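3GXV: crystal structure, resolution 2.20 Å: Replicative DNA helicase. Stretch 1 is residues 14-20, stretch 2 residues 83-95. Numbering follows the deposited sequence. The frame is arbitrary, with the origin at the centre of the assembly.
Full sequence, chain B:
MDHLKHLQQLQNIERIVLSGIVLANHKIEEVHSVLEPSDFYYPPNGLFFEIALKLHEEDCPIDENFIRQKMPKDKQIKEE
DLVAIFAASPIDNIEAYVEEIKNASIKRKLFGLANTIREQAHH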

# COMPACT_ATOMS: atom_id res chain seq x y z
N GLU B 14 -13.93 -11.46 -7.96
CA GLU B 14 -13.03 -11.52 -6.81
C GLU B 14 -11.76 -10.74 -7.07
O GLU B 14 -11.21 -10.14 -6.15
CB GLU B 14 -12.69 -12.97 -6.48
CG GLU B 14 -13.91 -13.82 -6.14
CD GLU B 14 -13.58 -15.20 -5.63
OE1 GLU B 14 -12.53 -15.79 -6.01
OE2 GLU B 14 -14.40 -15.72 -4.84
N ARG B 15 -11.29 -10.75 -8.31
CA ARG B 15 -10.09 -10.03 -8.67
C ARG B 15 -10.37 -8.54 -8.63
O ARG B 15 -9.60 -7.76 -8.06
CB ARG B 15 -9.62 -10.40 -10.08
CG ARG B 15 -9.11 -11.82 -10.23
CD ARG B 15 -8.39 -12.02 -11.56
NE ARG B 15 -9.29 -12.03 -12.71
CZ ARG B 15 -9.67 -13.13 -13.36
NH1 ARG B 15 -9.24 -14.32 -12.99
NH2 ARG B 15 -10.49 -13.02 -14.39
N ILE B 16 -11.47 -8.13 -9.26
CA ILE B 16 -11.81 -6.72 -9.30
C ILE B 16 -11.91 -6.15 -7.88
O ILE B 16 -11.56 -5.01 -7.65
CB ILE B 16 -13.14 -6.49 -10.03
CG1 ILE B 16 -13.02 -6.93 -11.50
CG2 ILE B 16 -13.52 -5.01 -9.94
CD1 ILE B 16 -14.34 -6.93 -12.28
N VAL B 17 -12.36 -6.98 -6.95
CA VAL B 17 -12.50 -6.57 -5.56
C VAL B 17 -11.13 -6.41 -4.92
O VAL B 17 -10.89 -5.44 -4.20
CB VAL B 17 -13.31 -7.60 -4.77
CG1 VAL B 17 -13.35 -7.22 -3.29
CG2 VAL B 17 -14.72 -7.67 -5.31
N LEU B 18 -10.24 -7.37 -5.20
CA LEU B 18 -8.88 -7.38 -4.66
C LEU B 18 -8.07 -6.27 -5.31
O LEU B 18 -7.22 -5.64 -4.67
CB LEU B 18 -8.20 -8.75 -4.91
CG LEU B 18 -8.68 -10.01 -4.17
CD1 LEU B 18 -7.87 -11.21 -4.65
CD2 LEU B 18 -8.52 -9.85 -2.67
N SER B 19 -8.32 -6.05 -6.60
CA SER B 19 -7.65 -4.99 -7.34
C SER B 19 -8.10 -3.66 -6.76
O SER B 19 -7.32 -2.72 -6.70
CB SER B 19 -8.02 -5.05 -8.82
OG SER B 19 -7.63 -3.85 -9.47
N GLY B 20 -9.36 -3.60 -6.34
CA GLY B 20 -9.89 -2.38 -5.75
C GLY B 20 -9.23 -2.05 -4.42
O GLY B 20 -8.97 -0.89 -4.10
N VAL B 83 -0.81 -11.20 -11.82
CA VAL B 83 -1.06 -10.25 -12.90
C VAL B 83 -2.55 -10.17 -13.18
O VAL B 83 -3.05 -9.15 -13.67
CB VAL B 83 -0.32 -10.65 -14.19
CG1 VAL B 83 1.12 -10.96 -13.89
CG2 VAL B 83 -0.99 -11.85 -14.82
N ALA B 84 -3.26 -11.26 -12.88
CA ALA B 84 -4.70 -11.31 -13.09
C ALA B 84 -5.34 -10.31 -12.13
O ALA B 84 -6.19 -9.50 -12.52
CB ALA B 84 -5.23 -12.72 -12.80
N ILE B 85 -4.92 -10.38 -10.88
CA ILE B 85 -5.45 -9.49 -9.86
C ILE B 85 -5.03 -8.04 -10.05
O ILE B 85 -5.87 -7.14 -10.02
CB ILE B 85 -5.04 -10.00 -8.47
CG1 ILE B 85 -5.68 -11.37 -8.23
CG2 ILE B 85 -5.46 -9.00 -7.40
CD1 ILE B 85 -5.00 -12.25 -7.18
N PHE B 86 -3.74 -7.81 -10.29
CA PHE B 86 -3.23 -6.44 -10.48
C PHE B 86 -3.71 -5.74 -11.74
O PHE B 86 -3.81 -4.51 -11.77
CB PHE B 86 -1.70 -6.43 -10.44
CG PHE B 86 -1.12 -6.73 -9.07
CD1 PHE B 86 -1.31 -5.85 -8.02
CD2 PHE B 86 -0.42 -7.90 -8.84
CE1 PHE B 86 -0.82 -6.13 -6.75
CE2 PHE B 86 0.09 -8.20 -7.58
CZ PHE B 86 -0.11 -7.31 -6.53
N ALA B 87 -4.01 -6.50 -12.79
CA ALA B 87 -4.45 -5.92 -14.05
C ALA B 87 -5.96 -5.65 -14.12
O ALA B 87 -6.40 -4.80 -14.88
CB ALA B 87 -4.02 -6.80 -15.22
N ALA B 88 -6.74 -6.39 -13.34
CA ALA B 88 -8.19 -6.21 -13.34
C ALA B 88 -8.50 -4.76 -12.98
O ALA B 88 -7.77 -4.13 -12.23
CB ALA B 88 -8.83 -7.15 -12.34
N SER B 89 -9.59 -4.23 -13.52
CA SER B 89 -9.98 -2.85 -13.29
C SER B 89 -10.69 -2.56 -11.98
O SER B 89 -11.74 -3.12 -11.68
CB SER B 89 -10.86 -2.36 -14.44
OG SER B 89 -10.23 -2.58 -15.69
N PRO B 90 -10.09 -1.68 -11.18
CA PRO B 90 -10.65 -1.29 -9.90
C PRO B 90 -11.99 -0.68 -10.34
O PRO B 90 -12.09 0.12 -11.29
CB PRO B 90 -9.65 -0.24 -9.35
CG PRO B 90 -8.34 -0.54 -10.17
CD PRO B 90 -8.90 -0.88 -11.50
N ILE B 91 -13.06 -1.05 -9.67
CA ILE B 91 -14.37 -0.51 -10.00
C ILE B 91 -14.69 0.54 -8.95
O ILE B 91 -13.89 0.77 -8.04
CB ILE B 91 -15.35 -1.70 -10.03
CG1 ILE B 91 -15.63 -2.00 -11.50
CG2 ILE B 91 -16.58 -1.46 -9.20
CD1 ILE B 91 -14.39 -2.30 -12.39
N ASP B 92 -15.80 1.22 -9.10
CA ASP B 92 -16.16 2.20 -8.10
C ASP B 92 -17.24 1.47 -7.33
O ASP B 92 -18.13 0.88 -7.94
CB ASP B 92 -16.73 3.46 -8.77
CG ASP B 92 -15.72 4.60 -8.92
OD1 ASP B 92 -16.15 5.70 -9.30
OD2 ASP B 92 -14.52 4.42 -8.67
N ASN B 93 -17.15 1.46 -6.01
CA ASN B 93 -18.14 0.75 -5.21
C ASN B 93 -18.19 -0.73 -5.54
O ASN B 93 -18.92 -1.16 -6.44
CB ASN B 93 -19.54 1.36 -5.40
CG ASN B 93 -20.57 0.73 -4.47
OD1 ASN B 93 -20.26 0.37 -3.34
ND2 ASN B 93 -21.81 0.61 -4.94
N ILE B 94 -17.39 -1.50 -4.80
CA ILE B 94 -17.31 -2.95 -4.97
C ILE B 94 -18.21 -3.65 -3.95
O ILE B 94 -18.04 -4.84 -3.68
CB ILE B 94 -15.86 -3.46 -4.77
CG1 ILE B 94 -15.16 -2.67 -3.67
CG2 ILE B 94 -15.10 -3.38 -6.08
CD1 ILE B 94 -15.74 -2.87 -2.29
N GLU B 95 -19.16 -2.91 -3.40
CA GLU B 95 -20.09 -3.44 -2.41
C GLU B 95 -20.84 -4.68 -2.89
O GLU B 95 -20.62 -5.78 -2.39
CB GLU B 95 -21.10 -2.36 -1.99
CG GLU B 95 -22.16 -2.85 -1.02
CD GLU B 95 -23.25 -1.82 -0.78
OE1 GLU B 95 -24.23 -2.14 -0.07
OE2 GLU B 95 -23.13 -0.70 -1.31

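The helix of stretch 1 packs against the last turn of a second helix, 83-87, and against the extended segment that follows it. The two helix axes come within 8.0 Å and cross at -65°, and the helix-to-helix contact involves A84 and I85 of the second helix, which ends at A87. The chain then leaves helical geometry at A88 and continues alongside stretch 1, so that residues 88 to 91 extend the contact, and after D92 and N93 swing clear, the chain returns to it at I94.

Where the helices meet, a small residue lies under a long one. R15 lays its aliphatic portion over the second helix, with CD 3.5 Å from A84 CB and CG 4.0 Å from I85 CG1. The methyl side chain of A84 takes up little space, and the flexible methylenes of arginine suit a partly exposed site, where they can cover apolar neighbours. I85 presents a branched surface beside it: its CG2 lies 3.7 Å from L18 CB, so the isoleucine touches both R15 and L18, residues one helical turn apart.

A88 is a small knob pointing toward stretch 1. Its CB sits 4.0 Å from R15 CB, 4.3 Å from I16 CG1 and 4.2 Å from S19 CB, and so nestles among three side chains of the helix. Alanine suits this shallow hollow because a single methyl group reaches all three walls.

S19 makes the one hydrogen bond across the contact, donating from OG to A88 O at 2.8 Å. The second helix has just ended here, and the serine hydroxyl supplies a donor to a carbonyl at its exit. The side chain is also compact enough for close packing: S19 CB lies 3.2 Å from I85 O, and S19 OG lies 3.5 Å from P90 CG.

At G20 the backbones come close, with G20 CA 4.4 Å from P90 CA and 4.2 Å from P90 CB; a CB there would be crowded by I16 O of its own helix, 3.3 Å away, rather than by the proline. The proline ring lies beside both serine and glycine, with CG near S19 OG and CB near G20 CA.

Isoleucines and a valine complete the apolar packing. I16 CG2 meets I91 CD1 at 3.8 Å and reaches I94 CG2 at 4.5 Å, while V17 CG2 approaches that same I94 CG2 at 4.4 Å. The I94 methyl therefore serves as a bump against the surface formed by I16 and V17, and beta-branched side chains suit such packing because their methyl groups lie close to the backbone.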